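Local atomic coordinates of DNA fragmentation factor subunit beta (Mus musculus, PDB entry 1V0D), a protein that cuts chromosomal DNA as a nuclease during apoptosis, driving DNA fragmentation and chromatin condensation. Residues Gly101-Ala106 / His127-Asn132; Gln131-Glu136 / Glu224-Cys229; Gly157-Ser162 / Ile244-Asn249; His242-Asn245 / Glu251-Ile254. All coordinates share one frame; numbering follows the deposited sequence.

Contact 1: residues Gly101-Ala106 / His127-Asn132; sequences GVIQAA and HHVSQN
A small helix-loop-helix unit is closed here, where I103, in the first turn of helix 103-111, packs against V129 at the last turn of helix 116-129. The join is aliphatic: I103 CG1 lies 3.6 Å from V129 CG1, and the terminal I103 CD1 stays against the same methyl at 3.9 Å from V129 CG1. One branch of V129 thus serves two successive carbons of the isoleucine, and the two side chains slant across each other. The torsion at V129 explains the choice of methyl: CG1 stands anti to the backbone N (chi1 178°), which carries it toward the isoleucine. The alpha carbons remain 7.2 Å apart, I103 CA to V129 CA, so the touching atoms belong to side chains, and only 123 Å² is buried in all. At the margin, I103 CG2 packs loosely at 4.2 Å from S130 OG, a hydroxyl that makes a weak hydrogen bond to the L126 carbonyl one turn back. S130 is the first residue to leave helical geometry and forms the centre of an inverse gamma turn, which redirects the chain toward N132. V129 further touches P98, while A105 and H128 pack on V85 and L121 of the second subunit. The arrangement is typical of a helical hairpin, in which the first helix's beginning meets the second helix's end, here next to the subunit interface.

Contact 2: residues Gln131-Glu136 / Glu224-Cys229; sequences QNITAE and EGWFSC. With ZN (zinc ion), chain B.
I133 sets CG1 beside its backbone N and anti to its carbonyl carbon (chi1 -59°), then extends CD1 outward (chi2 174°), which brings the delta methyl to the indole of W226 and leaves CG2 for the backbone of E224. The indole is placed in the same sense, with W226 CG anti to the carbonyl carbon (chi1 -77°). I133 CD1 is 4.0 Å from W226 NE1 and equally 4.0 Å from W226 CZ2, so it sits by the CE2 corner of the indole, between the pyrrole nitrogen and the six-membered ring, and the side chains run at about a right angle. The second branch takes a different partner: I133 CG2 lies 3.3 Å from E224 O. That carbonyl is not left to the methyl alone, since R212 hydrogen-bonds to it as well as to the I133 carbonyl and forms a salt bridge with E136. A single arginine therefore ties both segments together beside the apolar contact. Between E224 and W226 the chain passes through G225, whose backbone angles would press a beta carbon against the E224 carbonyl. W226 also packs on K120 of the second subunit. Beyond it the chain enters strand 227-228 and reaches C229, whose SG binds zinc at 2.4 Å. C238, H242 and C307 complete this site of three cysteines and one histidine, consistent with a structural role, at the end of a two-stranded antiparallel sheet.

Contact 3: residues Gly157-Ser162 / Ile244-Asn249; sequences GYLRYS and INPYGN
L159 pushes one methyl, CD2, into the angle between the ring of Y247 and the pyrrolidine of P246, and this buried cluster is the close-packed part of the contact. The methyl sits over one face of the tyrosine, 3.6 Å from L159 CD2 to the centroid of the Y247 ring and 22° from its normal, which meets the geometry of a CH-pi contact. It is displaced toward the hydroxyl-bearing side: L159 CD2 is 3.3 Å from Y247 CE1, against 3.8 Å from L159 CD2 to Y247 CD1. The proline closes a second side, with P246 CG 3.5 Å from L159 CD2. Y247 CG stands anti to its carbonyl carbon (chi1 -69°), directing the ring toward helix 155-175, and the phenol oxygen is held by the F210 carbonyl and the R212 backbone N-H, which fixes where the ring can lie. Replacing Y247 with an alanine would remove the face under the methyl and is likely to open a gap beside L159 while leaving the F210 carbonyl without its hydroxyl partner.

The other faces of this turn are looser and partly exposed. R160 makes no contact with 244-249 and forms a long, weak ion pair with D211, its guanidinium lying over G157 CA; Y158 and Y161 turn to F152 instead. Helix 155-175 here packs on the connection from strand 243-244 to helix 250-255, whose N-cap is N249, in a nuclease domain assigned to the His-Me finger clan.

Contact 4: residues His242-Asn245 / Glu251-Ile254; sequences HSIN and ESRI. With ZN (zinc ion), chain B.
S252 hydrogen-bonds through its side chain to the main-chain carbonyl of N245 from an uncommon direction: the hydroxyl stands above the carbonyl plane, 61° out of it, with a C=O...donor angle of 103°. The separation is nevertheless 2.7 Å from S252 OG to N245 O. With OG anti to the backbone N (chi1 -180°), the serine carries its hydroxyl from the helix to the chain leaving strand 243-244. I244 lies alongside, its CG1 4.1 Å from S252 OG and its CD1 3.9 Å from S252 O. With an alanine in place of S252, the buried N245 carbonyl would probably lose its hydroxyl donor, and the strand end its one side-chain tether to the helix in this contact. At the other end of the short strand, H242 binds zinc through ND1 at 2.2 Å, while its NE2 hydrogen-bonds to E251 of the second subunit. The S252 backbone N is meanwhile capped by N249 OD1. Strand 243-244 lies between strand 227-228, its antiparallel partner, and helix 250-255, with the W144 ring engaging R253 in a cation-pi contact.

Contacts 2, 3 and 4 form one cluster, each centre 8 Å from the other two, whereas contact 1 lies 16 Å from contacts 2 and 4 and 21 Å from contact 3. The chain leaving contact 1 is probably hydrogen-bonded to the cluster, N132 N lying 2.9 Å from G248 O. Contacts 2 and 4 share the strand pair, with F227 N 2.9 Å from I244 O and C229 N 2.8 Å from H242 O, and each supplies one zinc ligand. C307, also a zinc ligand, directly precedes H308, which binds magnesium together with D262, so the zinc-bound framework adjoins the magnesium site along the chain. Contact 3 continues from contact 4 through I244 and N245.

Contact 1: residues Gly101-Ala106 / His127-Asn132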
loop_
_atom_site.group_PDB
_atom_site.type_symbol
_atom_site.label_atom_id
_atom_site.label_comp_id
_atom_site.label_asym_id
_atom_site.label_seq_id
_atom_site.Cartn_x
_atom_site.Cartn_y
_atom_site.Cartn_z
ATOM N N GLY A 101 -4.925 32.396 -3.781
ATOM C CA GLY A 101 -4.676 32.241 -5.201
ATOM C C GLY A 101 -3.425 31.410 -5.377
ATOM O O GLY A 101 -2.919 31.242 -6.485
ATOM N N VAL A 102 -2.930 30.891 -4.258
ATOM C CA VAL A 102 -1.738 30.057 -4.245
ATOM C C VAL A 102 -2.046 28.713 -4.904
ATOM O O VAL A 102 -1.217 28.165 -5.633
ATOM C CB VAL A 102 -1.253 29.821 -2.803
ATOM C CG1 VAL A 102 0.088 29.111 -2.813
ATOM C CG2 VAL A 102 -1.152 31.148 -2.071
ATOM N N ILE A 103 -3.243 28.190 -4.647
ATOM C CA ILE A 103 -3.673 26.922 -5.230
ATOM C C ILE A 103 -3.726 27.066 -6.751
ATOM O O ILE A 103 -3.246 26.203 -7.487
ATOM C CB ILE A 103 -5.080 26.519 -4.724
ATOM C CG1 ILE A 103 -5.061 26.351 -3.202
ATOM C CG2 ILE A 103 -5.531 25.235 -5.404
ATOM C CD1 ILE A 103 -6.403 25.967 -2.605
ATOM N N GLN A 104 -4.315 28.168 -7.208
ATOM C CA GLN A 104 -4.439 28.451 -8.632
ATOM C C GLN A 104 -3.094 28.885 -9.210
ATOM O O GLN A 104 -2.985 29.168 -10.402
ATOM C CB GLN A 104 -5.480 29.541 -8.857
ATOM N N ALA A 105 -2.076 28.933 -8.357
ATOM C CA ALA A 105 -0.735 29.328 -8.771
ATOM C C ALA A 105 0.136 28.095 -8.981
ATOM O O ALA A 105 0.695 27.891 -10.064
ATOM C CB ALA A 105 -0.109 30.234 -7.719
ATOM N N ALA A 106 0.248 27.279 -7.937
ATOM C CA ALA A 106 1.045 26.059 -7.987
ATOM C C ALA A 106 0.618 25.186 -9.159
ATOM O O ALA A 106 1.453 24.562 -9.817
ATOM C CB ALA A 106 0.898 25.286 -6.688
ATOM N N HIS A 127 -1.060 18.963 -3.197
ATOM C CA HIS A 127 -1.775 17.944 -2.439
ATOM C C HIS A 127 -2.004 18.456 -1.034
ATOM O O HIS A 127 -3.133 18.516 -0.561
ATOM C CB HIS A 127 -0.966 16.649 -2.355
ATOM C CG HIS A 127 -1.569 15.622 -1.443
ATOM N ND1 HIS A 127 -0.818 14.877 -0.557
ATOM C CD2 HIS A 127 -2.851 15.216 -1.282
ATOM C CE1 HIS A 127 -1.611 14.058 0.110
ATOM N NE2 HIS A 127 -2.850 14.243 -0.310
ATOM N N HIS A 128 -0.910 18.827 -0.379
ATOM C CA HIS A 128 -0.945 19.324 0.988
ATOM C C HIS A 128 -1.961 20.433 1.198
ATOM O O HIS A 128 -2.631 20.480 2.230
ATOM C CB HIS A 128 0.441 19.820 1.382
ATOM C CG HIS A 128 0.550 20.231 2.814
ATOM N ND1 HIS A 128 -0.116 21.323 3.328
ATOM C CD2 HIS A 128 1.253 19.700 3.843
ATOM C CE1 HIS A 128 0.173 21.448 4.611
ATOM N NE2 HIS A 128 1.002 20.475 4.949
ATOM N N VAL A 129 -2.081 21.317 0.216
ATOM C CA VAL A 129 -3.007 22.436 0.316
ATOM C C VAL A 129 -4.435 22.125 -0.130
ATOM O O VAL A 129 -5.378 22.537 0.533
ATOM C CB VAL A 129 -2.481 23.648 -0.466
ATOM C CG1 VAL A 129 -3.470 24.787 -0.385
ATOM C CG2 VAL A 129 -1.143 24.082 0.106
ATOM N N SER A 130 -4.597 21.417 -1.246
ATOM C CA SER A 130 -5.931 21.059 -1.742
ATOM C C SER A 130 -6.571 20.107 -0.750
ATOM O O SER A 130 -6.821 18.945 -1.066
ATOM C CB SER A 130 -5.845 20.352 -3.101
ATOM O OG SER A 130 -5.435 21.226 -4.140
ATOM N N GLN A 131 -6.843 20.597 0.449
ATOM C CA GLN A 131 -7.428 19.764 1.485
ATOM C C GLN A 131 -8.645 20.397 2.159
ATOM O O GLN A 131 -8.773 21.619 2.217
ATOM C CB GLN A 131 -6.342 19.437 2.521
ATOM C CG GLN A 131 -6.806 19.417 3.969
ATOM C CD GLN A 131 -7.045 20.808 4.536
ATOM O OE1 GLN A 131 -6.150 21.657 4.518
ATOM N NE2 GLN A 131 -8.254 21.045 5.046
ATOM N N ASN A 132 -9.539 19.556 2.664
ATOM C CA ASN A 132 -10.722 20.048 3.352
ATOM C C ASN A 132 -11.101 19.137 4.524
ATOM O O ASN A 132 -12.152 18.481 4.529
ATOM C CB ASN A 132 -11.887 20.176 2.381
ATOM C CG ASN A 132 -13.097 20.821 3.019
ATOM O OD1 ASN A 132 -13.034 21.301 4.158
ATOM N ND2 ASN A 132 -14.206 20.841 2.292
#

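Contact 2: residues Gln131-Glu136 / Glu224-Cys229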
loop_
_atom_site.group_PDB
_atom_site.type_symbol
_atom_site.label_atom_id
_atom_site.label_comp_id
_atom_site.label_asym_id
_atom_site.label_seq_id
_atom_site.Cartn_x
_atom_site.Cartn_y
_atom_site.Cartn_z
ATOM N N GLN A 131 -6.843 20.597 0.449
ATOM C CA GLN A 131 -7.428 19.764 1.485
ATOM C C GLN A 131 -8.645 20.397 2.159
ATOM O O GLN A 131 -8.773 21.619 2.217
ATOM C CB GLN A 131 -6.342 19.437 2.521
ATOM C CG GLN A 131 -6.806 19.417 3.969
ATOM C CD GLN A 131 -7.045 20.808 4.536
ATOM O OE1 GLN A 131 -6.150 21.657 4.518
ATOM N NE2 GLN A 131 -8.254 21.045 5.046
ATOM N N ASN A 132 -9.539 19.556 2.664
ATOM C CA ASN A 132 -10.722 20.048 3.352
ATOM C C ASN A 132 -11.101 19.137 4.524
ATOM O O ASN A 132 -12.152 18.481 4.529
ATOM C CB ASN A 132 -11.887 20.176 2.381
ATOM C CG ASN A 132 -13.097 20.821 3.019
ATOM O OD1 ASN A 132 -13.034 21.301 4.158
ATOM N ND2 ASN A 132 -14.206 20.841 2.292
ATOM N N ILE A 133 -10.219 19.120 5.521
ATOM C CA ILE A 133 -10.384 18.312 6.724
ATOM C C ILE A 133 -11.677 18.607 7.477
ATOM O O ILE A 133 -12.373 17.694 7.931
ATOM C CB ILE A 133 -9.223 18.554 7.688
ATOM C CG1 ILE A 133 -7.909 18.193 7.008
ATOM C CG2 ILE A 133 -9.417 17.742 8.946
ATOM C CD1 ILE A 133 -6.695 18.544 7.840
ATOM N N THR A 134 -11.991 19.890 7.606
ATOM C CA THR A 134 -13.169 20.310 8.335
ATOM C C THR A 134 -14.478 19.742 7.815
ATOM O O THR A 134 -15.377 19.459 8.602
ATOM C CB THR A 134 -13.276 21.834 8.370
ATOM O OG1 THR A 134 -12.034 22.392 8.821
ATOM C CG2 THR A 134 -14.377 22.253 9.329
ATOM N N ALA A 135 -14.599 19.569 6.501
ATOM C CA ALA A 135 -15.840 19.032 5.933
ATOM C C ALA A 135 -16.099 17.600 6.408
ATOM O O ALA A 135 -15.177 16.796 6.511
ATOM C CB ALA A 135 -15.778 19.079 4.413
ATOM N N GLU A 136 -17.354 17.272 6.680
ATOM C CA GLU A 136 -17.674 15.934 7.162
ATOM C C GLU A 136 -18.636 15.158 6.275
ATOM O O GLU A 136 -18.573 13.925 6.200
ATOM C CB GLU A 136 -18.269 16.022 8.568
ATOM C CG GLU A 136 -18.633 14.678 9.173
ATOM C CD GLU A 136 -17.412 13.859 9.595
ATOM O OE1 GLU A 136 -17.573 12.636 9.823
ATOM O OE2 GLU A 136 -16.299 14.432 9.714
ATOM N N GLU A 224 -9.850 15.956 15.103
ATOM C CA GLU A 224 -9.776 16.552 13.768
ATOM C C GLU A 224 -9.484 15.477 12.721
ATOM O O GLU A 224 -9.546 15.736 11.517
ATOM C CB GLU A 224 -8.688 17.637 13.698
ATOM C CG GLU A 224 -9.007 18.916 14.457
ATOM C CD GLU A 224 -9.150 18.692 15.961
ATOM O OE1 GLU A 224 -8.189 18.164 16.580
ATOM O OE2 GLU A 224 -10.217 19.047 16.526
ATOM N N GLY A 225 -9.158 14.274 13.181
ATOM C CA GLY A 225 -8.868 13.193 12.258
ATOM C C GLY A 225 -7.392 12.901 12.021
ATOM O O GLY A 225 -7.063 12.167 11.088
ATOM N N TRP A 226 -6.501 13.450 12.849
ATOM C CA TRP A 226 -5.064 13.208 12.685
ATOM C C TRP A 226 -4.511 11.959 13.389
ATOM O O TRP A 226 -4.593 11.842 14.616
ATOM C CB TRP A 226 -4.260 14.418 13.159
ATOM C CG TRP A 226 -4.246 15.554 12.190
ATOM C CD1 TRP A 226 -5.049 16.661 12.199
ATOM C CD2 TRP A 226 -3.400 15.681 11.046
ATOM N NE1 TRP A 226 -4.753 17.470 11.130
ATOM C CE2 TRP A 226 -3.744 16.893 10.403
ATOM C CE3 TRP A 226 -2.385 14.886 10.497
ATOM C CZ2 TRP A 226 -3.105 17.332 9.235
ATOM C CZ3 TRP A 226 -1.752 15.321 9.337
ATOM C CH2 TRP A 226 -2.115 16.534 8.719
ATOM N N PHE A 227 -3.938 11.037 12.611
ATOM C CA PHE A 227 -3.351 9.818 13.166
ATOM C C PHE A 227 -1.831 9.930 13.154
ATOM O O PHE A 227 -1.250 10.496 12.227
ATOM C CB PHE A 227 -3.748 8.588 12.359
ATOM C CG PHE A 227 -5.221 8.327 12.323
ATOM C CD1 PHE A 227 -6.057 9.079 11.499
ATOM C CD2 PHE A 227 -5.778 7.303 13.086
ATOM C CE1 PHE A 227 -7.436 8.810 11.431
ATOM C CE2 PHE A 227 -7.156 7.023 13.027
ATOM C CZ PHE A 227 -7.983 7.777 12.199
ATOM N N SER A 228 -1.185 9.397 14.188
ATOM C CA SER A 228 0.270 9.434 14.283
ATOM C C SER A 228 0.815 8.032 14.227
ATOM O O SER A 228 0.299 7.129 14.885
ATOM C CB SER A 228 0.717 10.077 15.588
ATOM O OG SER A 228 0.560 11.482 15.546
ATOM N N CYS A 229 1.859 7.838 13.437
ATOM C CA CYS A 229 2.453 6.519 13.346
ATOM C C CYS A 229 2.972 6.198 14.747
ATOM O O CYS A 229 3.573 7.052 15.402
ATOM C CB CYS A 229 3.611 6.529 12.348
ATOM S SG CYS A 229 4.371 4.925 12.122
HETATM ZN ZN ZN B . 6.451 5.699 11.302
#

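Contact 3: residues Gly157-Ser162 / Ile244-Asn249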
loop_
_atom_site.group_PDB
_atom_site.type_symbol
_atom_site.label_atom_id
_atom_site.label_comp_id
_atom_site.label_asym_id
_atom_site.label_seq_id
_atom_site.Cartn_x
_atom_site.Cartn_y
_atom_site.Cartn_z
ATOM N N GLY A 157 -18.164 7.939 9.132
ATOM C CA GLY A 157 -18.884 6.711 8.870
ATOM C C GLY A 157 -18.133 5.758 7.982
ATOM O O GLY A 157 -18.097 4.562 8.247
ATOM N N TYR A 158 -17.532 6.273 6.920
ATOM C CA TYR A 158 -16.802 5.404 6.019
ATOM C C TYR A 158 -15.578 4.837 6.724
ATOM O O TYR A 158 -15.363 3.624 6.711
ATOM C CB TYR A 158 -16.370 6.149 4.757
ATOM C CG TYR A 158 -15.461 5.312 3.888
ATOM C CD1 TYR A 158 -15.939 4.178 3.226
ATOM C CD2 TYR A 158 -14.100 5.605 3.787
ATOM C CE1 TYR A 158 -15.073 3.354 2.489
ATOM C CE2 TYR A 158 -13.232 4.789 3.055
ATOM C CZ TYR A 158 -13.724 3.672 2.414
ATOM O OH TYR A 158 -12.860 2.880 1.708
ATOM N N LEU A 159 -14.779 5.712 7.336
ATOM C CA LEU A 159 -13.577 5.283 8.048
ATOM C C LEU A 159 -13.903 4.283 9.160
ATOM O O LEU A 159 -13.131 3.364 9.435
ATOM C CB LEU A 159 -12.845 6.499 8.609
ATOM C CG LEU A 159 -11.547 6.858 7.877
ATOM C CD1 LEU A 159 -11.677 6.631 6.381
ATOM C CD2 LEU A 159 -11.204 8.299 8.155
ATOM N N ARG A 160 -15.056 4.458 9.792
ATOM C CA ARG A 160 -15.484 3.546 10.840
ATOM C C ARG A 160 -15.637 2.178 10.181
ATOM O O ARG A 160 -15.082 1.178 10.643
ATOM C CB ARG A 160 -16.820 4.010 11.416
ATOM C CG ARG A 160 -17.239 3.305 12.684
ATOM C CD ARG A 160 -18.507 3.932 13.221
ATOM N NE ARG A 160 -18.429 5.390 13.170
ATOM C CZ ARG A 160 -19.485 6.193 13.040
ATOM N NH1 ARG A 160 -20.710 5.677 12.950
ATOM N NH2 ARG A 160 -19.320 7.511 12.983
ATOM N N TYR A 161 -16.394 2.153 9.090
ATOM C CA TYR A 161 -16.637 0.936 8.317
ATOM C C TYR A 161 -15.311 0.292 7.896
ATOM O O TYR A 161 -15.125 -0.918 7.982
ATOM C CB TYR A 161 -17.444 1.276 7.051
ATOM C CG TYR A 161 -17.481 0.157 6.038
ATOM C CD1 TYR A 161 -18.412 -0.875 6.148
ATOM C CD2 TYR A 161 -16.542 0.099 5.001
ATOM C CE1 TYR A 161 -18.413 -1.952 5.249
ATOM C CE2 TYR A 161 -16.527 -0.973 4.093
ATOM C CZ TYR A 161 -17.467 -1.997 4.224
ATOM O OH TYR A 161 -17.473 -3.059 3.334
ATOM N N SER A 162 -14.401 1.124 7.413
ATOM C CA SER A 162 -13.110 0.656 6.963
ATOM C C SER A 162 -12.379 -0.099 8.063
ATOM O O SER A 162 -11.855 -1.188 7.831
ATOM C CB SER A 162 -12.269 1.837 6.510
ATOM O OG SER A 162 -10.955 1.409 6.228
ATOM N N ILE A 244 -1.074 11.502 9.356
ATOM C CA ILE A 244 -1.945 11.461 8.198
ATOM C C ILE A 244 -3.364 11.780 8.621
ATOM O O ILE A 244 -3.810 11.339 9.683
ATOM C CB ILE A 244 -1.925 10.059 7.545
ATOM C CG1 ILE A 244 -2.719 10.079 6.233
ATOM C CG2 ILE A 244 -2.510 9.024 8.514
ATOM C CD1 ILE A 244 -2.691 8.759 5.467
ATOM N N ASN A 245 -4.069 12.557 7.803
ATOM C CA ASN A 245 -5.450 12.894 8.114
ATOM C C ASN A 245 -6.318 12.443 6.956
ATOM O O ASN A 245 -6.609 13.211 6.037
ATOM C CB ASN A 245 -5.609 14.396 8.354
ATOM C CG ASN A 245 -6.976 14.754 8.933
ATOM O OD1 ASN A 245 -7.104 15.704 9.709
ATOM N ND2 ASN A 245 -8.005 13.999 8.551
ATOM N N PRO A 246 -6.753 11.179 6.988
ATOM C CA PRO A 246 -7.595 10.620 5.925
ATOM C C PRO A 246 -8.886 11.397 5.680
ATOM O O PRO A 246 -9.547 11.191 4.671
ATOM C CB PRO A 246 -7.859 9.198 6.416
ATOM C CG PRO A 246 -7.875 9.369 7.908
ATOM C CD PRO A 246 -6.678 10.260 8.138
ATOM N N TYR A 247 -9.239 12.293 6.595
ATOM C CA TYR A 247 -10.475 13.051 6.452
ATOM C C TYR A 247 -10.448 14.273 5.547
ATOM O O TYR A 247 -11.513 14.782 5.181
ATOM C CB TYR A 247 -10.994 13.525 7.810
ATOM C CG TYR A 247 -11.499 12.442 8.715
ATOM C CD1 TYR A 247 -10.623 11.736 9.539
ATOM C CD2 TYR A 247 -12.857 12.146 8.783
ATOM C CE1 TYR A 247 -11.085 10.763 10.417
ATOM C CE2 TYR A 247 -13.332 11.172 9.659
ATOM C CZ TYR A 247 -12.434 10.488 10.473
ATOM O OH TYR A 247 -12.882 9.535 11.348
ATOM N N GLY A 248 -9.277 14.765 5.171
ATOM C CA GLY A 248 -9.310 15.970 4.364
ATOM C C GLY A 248 -8.881 15.890 2.923
ATOM O O GLY A 248 -8.452 16.899 2.361
ATOM N N ASN A 249 -9.044 14.737 2.290
ATOM C CA ASN A 249 -8.560 14.613 0.929
ATOM C C ASN A 249 -8.856 13.198 0.434
ATOM O O ASN A 249 -8.754 12.235 1.195
ATOM C CB ASN A 249 -7.058 14.878 0.994
ATOM C CG ASN A 249 -6.385 14.820 -0.326
ATOM O OD1 ASN A 249 -6.476 13.825 -1.040
ATOM N ND2 ASN A 249 -5.666 15.885 -0.660
#

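Contact 4: residues His242-Asn245 / Glu251-Ile254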
loop_
_atom_site.group_PDB
_atom_site.type_symbol
_atom_site.label_atom_id
_atom_site.label_comp_id
_atom_site.label_asym_id
_atom_site.label_seq_id
_atom_site.Cartn_x
_atom_site.Cartn_y
_atom_site.Cartn_z
ATOM N N HIS A 242 5.628 10.131 11.259
ATOM C CA HIS A 242 4.599 10.016 10.235
ATOM C C HIS A 242 3.231 10.352 10.792
ATOM O O HIS A 242 2.888 9.919 11.892
ATOM C CB HIS A 242 4.530 8.581 9.726
ATOM C CG HIS A 242 5.795 8.090 9.102
ATOM N ND1 HIS A 242 6.341 6.865 9.409
ATOM C CD2 HIS A 242 6.576 8.615 8.130
ATOM C CE1 HIS A 242 7.401 6.651 8.649
ATOM N NE2 HIS A 242 7.563 7.697 7.863
ATOM N N SER A 243 2.449 11.117 10.044
ATOM C CA SER A 243 1.090 11.438 10.458
ATOM C C SER A 243 0.235 11.408 9.199
ATOM O O SER A 243 0.751 11.289 8.091
ATOM C CB SER A 243 1.012 12.808 11.138
ATOM O OG SER A 243 1.184 13.879 10.229
ATOM N N ILE A 244 -1.074 11.502 9.356
ATOM C CA ILE A 244 -1.945 11.461 8.198
ATOM C C ILE A 244 -3.364 11.780 8.621
ATOM O O ILE A 244 -3.810 11.339 9.683
ATOM C CB ILE A 244 -1.925 10.059 7.545
ATOM C CG1 ILE A 244 -2.719 10.079 6.233
ATOM C CG2 ILE A 244 -2.510 9.024 8.514
ATOM C CD1 ILE A 244 -2.691 8.759 5.467
ATOM N N ASN A 245 -4.069 12.557 7.803
ATOM C CA ASN A 245 -5.450 12.894 8.114
ATOM C C ASN A 245 -6.318 12.443 6.956
ATOM O O ASN A 245 -6.609 13.211 6.037
ATOM C CB ASN A 245 -5.609 14.396 8.354
ATOM C CG ASN A 245 -6.976 14.754 8.933
ATOM O OD1 ASN A 245 -7.104 15.704 9.709
ATOM N ND2 ASN A 245 -8.005 13.999 8.551
ATOM N N GLU A 251 -7.192 11.428 -1.943
ATOM C CA GLU A 251 -5.942 10.689 -2.017
ATOM C C GLU A 251 -5.481 10.312 -0.614
ATOM O O GLU A 251 -4.864 9.263 -0.404
ATOM C CB GLU A 251 -4.884 11.542 -2.703
ATOM C CG GLU A 251 -3.551 10.853 -2.877
ATOM C CD GLU A 251 -2.648 11.599 -3.843
ATOM O OE1 GLU A 251 -3.072 11.803 -5.009
ATOM O OE2 GLU A 251 -1.523 11.975 -3.437
ATOM N N SER A 252 -5.788 11.180 0.344
ATOM C CA SER A 252 -5.431 10.960 1.735
ATOM C C SER A 252 -6.211 9.762 2.277
ATOM O O SER A 252 -5.678 8.923 2.995
ATOM C CB SER A 252 -5.752 12.216 2.527
ATOM O OG SER A 252 -5.420 12.059 3.887
ATOM N N ARG A 253 -7.481 9.680 1.914
ATOM C CA ARG A 253 -8.334 8.580 2.339
ATOM C C ARG A 253 -7.806 7.227 1.837
ATOM O O ARG A 253 -7.906 6.202 2.516
ATOM C CB ARG A 253 -9.739 8.807 1.788
ATOM C CG ARG A 253 -10.778 7.785 2.200
ATOM C CD ARG A 253 -11.926 7.805 1.209
ATOM N NE ARG A 253 -11.563 7.051 0.016
ATOM C CZ ARG A 253 -12.120 7.228 -1.175
ATOM N NH1 ARG A 253 -13.063 8.143 -1.327
ATOM N NH2 ARG A 253 -11.744 6.481 -2.207
ATOM N N ILE A 254 -7.251 7.239 0.631
ATOM C CA ILE A 254 -6.718 6.039 -0.011
ATOM C C ILE A 254 -5.353 5.628 0.542
ATOM O O ILE A 254 -5.071 4.433 0.689
ATOM C CB ILE A 254 -6.606 6.261 -1.543
ATOM C CG1 ILE A 254 -8.005 6.406 -2.132
ATOM C CG2 ILE A 254 -5.844 5.115 -2.206
ATOM C CD1 ILE A 254 -8.008 6.862 -3.562
HETATM ZN ZN ZN B . 6.451 5.699 11.302
#